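Local coordinates for protein Pyrsv_gp04 (Pyrobaculum spherical virus, PDB 2VXZ) that is of unknown function but may act as a viral transcriptional regulator of the helix-turn-helix type, at residues 82-87 and 136-141. Numbering follows the deposited sequence.
Sequences EVERLV and KMIYGE
Val-83 meets Ile-138 and Tyr-139 in the apolar part of this helix-helix contact. Its CB lies 3.8 Å from Ile-138 CD1, the two side chains crossing obliquely, and its CG1 comes to the ring of Tyr-139 at the edge, 4.3 Å from CE2. Branched aliphatic residues suit this buried seam: compact Val-83 offers CB and both methyls to Ile-138 CD1, and the CG1 branch of Ile-138 runs on with CD1 anti to CA (chi2 167°), which puts that methyl against Val-83. The second branch of Ile-138, CG2, lies over the centre of the Tyr-139 ring, 3.4 Å above its plane, a CH-pi type of packing between sequence neighbours. One turn after Val-83, Val-87 reaches toward Tyr-139 tip to tip, with CG2 3.4 Å from the phenol OH.

The polar link runs through a water. It lies in the ring plane, 2.7 Å from Tyr-139 OH, and donates a hydrogen bond to Glu-84 OE2 at 3.1 Å. Tyrosine fits here because its ring packs among the aliphatic groups while its hydroxyl reaches this water. Glutamate's long chain lets OE2 also pair with Arg-156 in a salt bridge.

The contact joins helix 125-139 to helix 69-89 within the predicted regulator domain; Leu-100 of helix 97-106 also packs on Val-83, and Thr-153, just after strand 151-152, touches both Val-87 and Tyr-139.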
loop_
_atom_site.group_PDB
_atom_site.type_symbol
_atom_site.label_atom_id
_atom_site.label_comp_id
_atom_site.label_asym_id
_atom_site.label_seq_id
_atom_site.Cartn_x
_atom_site.Cartn_y
_atom_site.Cartn_z
ATOM N N GLU A 82 -8.134 4.855 7.998
ATOM C CA GLU A 82 -7.726 3.780 8.893
ATOM C C GLU A 82 -6.650 4.248 9.855
ATOM O O GLU A 82 -6.758 3.992 11.038
ATOM C CB GLU A 82 -7.246 2.544 8.133
ATOM C CG GLU A 82 -8.358 1.788 7.444
ATOM C CD GLU A 82 -9.278 1.079 8.415
ATOM O OE1 GLU A 82 -8.812 0.166 9.112
ATOM O OE2 GLU A 82 -10.462 1.447 8.503
ATOM N N VAL A 83 -5.614 4.935 9.356
ATOM C CA VAL A 83 -4.582 5.480 10.247
ATOM C C VAL A 83 -5.223 6.422 11.276
ATOM O O VAL A 83 -4.951 6.327 12.474
ATOM C CB VAL A 83 -3.452 6.207 9.479
ATOM C CG1 VAL A 83 -2.478 6.911 10.466
ATOM C CG2 VAL A 83 -2.707 5.226 8.570
ATOM N N GLU A 84 -6.089 7.315 10.821
ATOM C CA GLU A 84 -6.673 8.303 11.723
ATOM C C GLU A 84 -7.612 7.663 12.727
ATOM O O GLU A 84 -7.693 8.123 13.871
ATOM C CB GLU A 84 -7.377 9.408 10.935
ATOM C CG GLU A 84 -6.393 10.219 10.104
ATOM C CD GLU A 84 -6.912 11.570 9.769
ATOM O OE1 GLU A 84 -7.811 11.650 8.909
ATOM O OE2 GLU A 84 -6.423 12.544 10.394
ATOM N N ARG A 85 -8.299 6.589 12.329
ATOM C CA ARG A 85 -9.129 5.833 13.285
ATOM C C ARG A 85 -8.269 5.210 14.394
ATOM O O ARG A 85 -8.619 5.276 15.588
ATOM C CB ARG A 85 -9.948 4.749 12.587
ATOM C CG ARG A 85 -10.835 3.959 13.551
ATOM C CD ARG A 85 -11.694 2.955 12.857
ATOM N NE ARG A 85 -10.889 1.980 12.146
ATOM C CZ ARG A 85 -10.292 0.924 12.700
ATOM N NH1 ARG A 85 -10.401 0.662 13.996
ATOM N NH2 ARG A 85 -9.586 0.112 11.936
ATOM N N LEU A 86 -7.162 4.592 14.000
ATOM C CA LEU A 86 -6.257 3.981 14.971
ATOM C C LEU A 86 -5.629 5.037 15.896
ATOM O O LEU A 86 -5.435 4.792 17.093
ATOM C CB LEU A 86 -5.175 3.164 14.267
ATOM C CG LEU A 86 -5.637 1.966 13.451
ATOM C CD1 LEU A 86 -4.456 1.373 12.643
ATOM C CD2 LEU A 86 -6.313 0.918 14.327
ATOM N N VAL A 87 -5.312 6.203 15.349
ATOM C CA VAL A 87 -4.764 7.303 16.154
ATOM C C VAL A 87 -5.796 7.834 17.158
ATOM O O VAL A 87 -5.476 8.098 18.328
ATOM C CB VAL A 87 -4.268 8.453 15.247
ATOM C CG1 VAL A 87 -4.112 9.743 16.045
ATOM C CG2 VAL A 87 -2.961 8.057 14.570
ATOM N N LYS A 136 3.944 10.399 6.451
ATOM C CA LYS A 136 4.427 11.695 5.985
ATOM C C LYS A 136 3.360 12.417 5.156
ATOM O O LYS A 136 3.262 13.657 5.172
ATOM C CB LYS A 136 5.709 11.479 5.186
ATOM C CG LYS A 136 6.674 12.618 5.186
ATOM C CD LYS A 136 7.980 12.164 4.558
ATOM C CE LYS A 136 9.162 12.520 5.429
ATOM N NZ LYS A 136 10.456 12.197 4.758
HETATM N N MSE A 137 2.556 11.649 4.422
HETATM C CA MSE A 137 1.455 12.222 3.633
HETATM C C MSE A 137 0.373 12.834 4.515
HETATM O O MSE A 137 -0.257 13.818 4.133
HETATM C CB MSE A 137 0.812 11.173 2.740
HETATM C CG MSE A 137 1.692 10.749 1.615
HETATM SE SE MSE A 137 0.826 9.333 0.596
HETATM C CE MSE A 137 -0.968 9.937 0.724
ATOM N N ILE A 138 0.168 12.242 5.696
ATOM C CA ILE A 138 -0.880 12.662 6.608
ATOM C C ILE A 138 -0.442 13.815 7.528
ATOM O O ILE A 138 -1.206 14.768 7.745
ATOM C CB ILE A 138 -1.368 11.487 7.479
ATOM C CG1 ILE A 138 -1.898 10.340 6.610
ATOM C CG2 ILE A 138 -2.439 11.963 8.451
ATOM C CD1 ILE A 138 -2.116 9.041 7.364
ATOM N N TYR A 139 0.777 13.713 8.061
ATOM C CA TYR A 139 1.252 14.560 9.163
ATOM C C TYR A 139 2.412 15.477 8.763
ATOM O O TYR A 139 2.881 16.285 9.579
ATOM C CB TYR A 139 1.665 13.673 10.368
ATOM C CG TYR A 139 0.519 12.823 10.901
ATOM C CD1 TYR A 139 -0.564 13.412 11.536
ATOM C CD2 TYR A 139 0.509 11.442 10.741
ATOM C CE1 TYR A 139 -1.618 12.649 12.008
ATOM C CE2 TYR A 139 -0.553 10.675 11.201
ATOM C CZ TYR A 139 -1.614 11.283 11.829
ATOM O OH TYR A 139 -2.697 10.547 12.274
ATOM N N GLY A 140 2.888 15.369 7.527
ATOM C CA GLY A 140 4.023 16.170 7.077
ATOM C C GLY A 140 5.344 15.616 7.574
ATOM O O GLY A 140 5.402 14.498 8.084
ATOM N N GLU A 141 6.403 16.412 7.445
ATOM C CA GLU A 141 7.742 15.959 7.816
ATOM C C GLU A 141 7.826 15.633 9.299
ATOM O O GLU A 141 7.249 16.335 10.123
ATOM C CB GLU A 141 8.786 17.011 7.478
ATOM C CG GLU A 141 8.884 17.328 6.013
ATOM C CD GLU A 141 9.356 16.163 5.198
ATOM O OE1 GLU A 141 10.277 15.450 5.649
ATOM O OE2 GLU A 141 8.800 15.949 4.107
HETATM O O HOH W 1 -4.834 11.937 13.016
#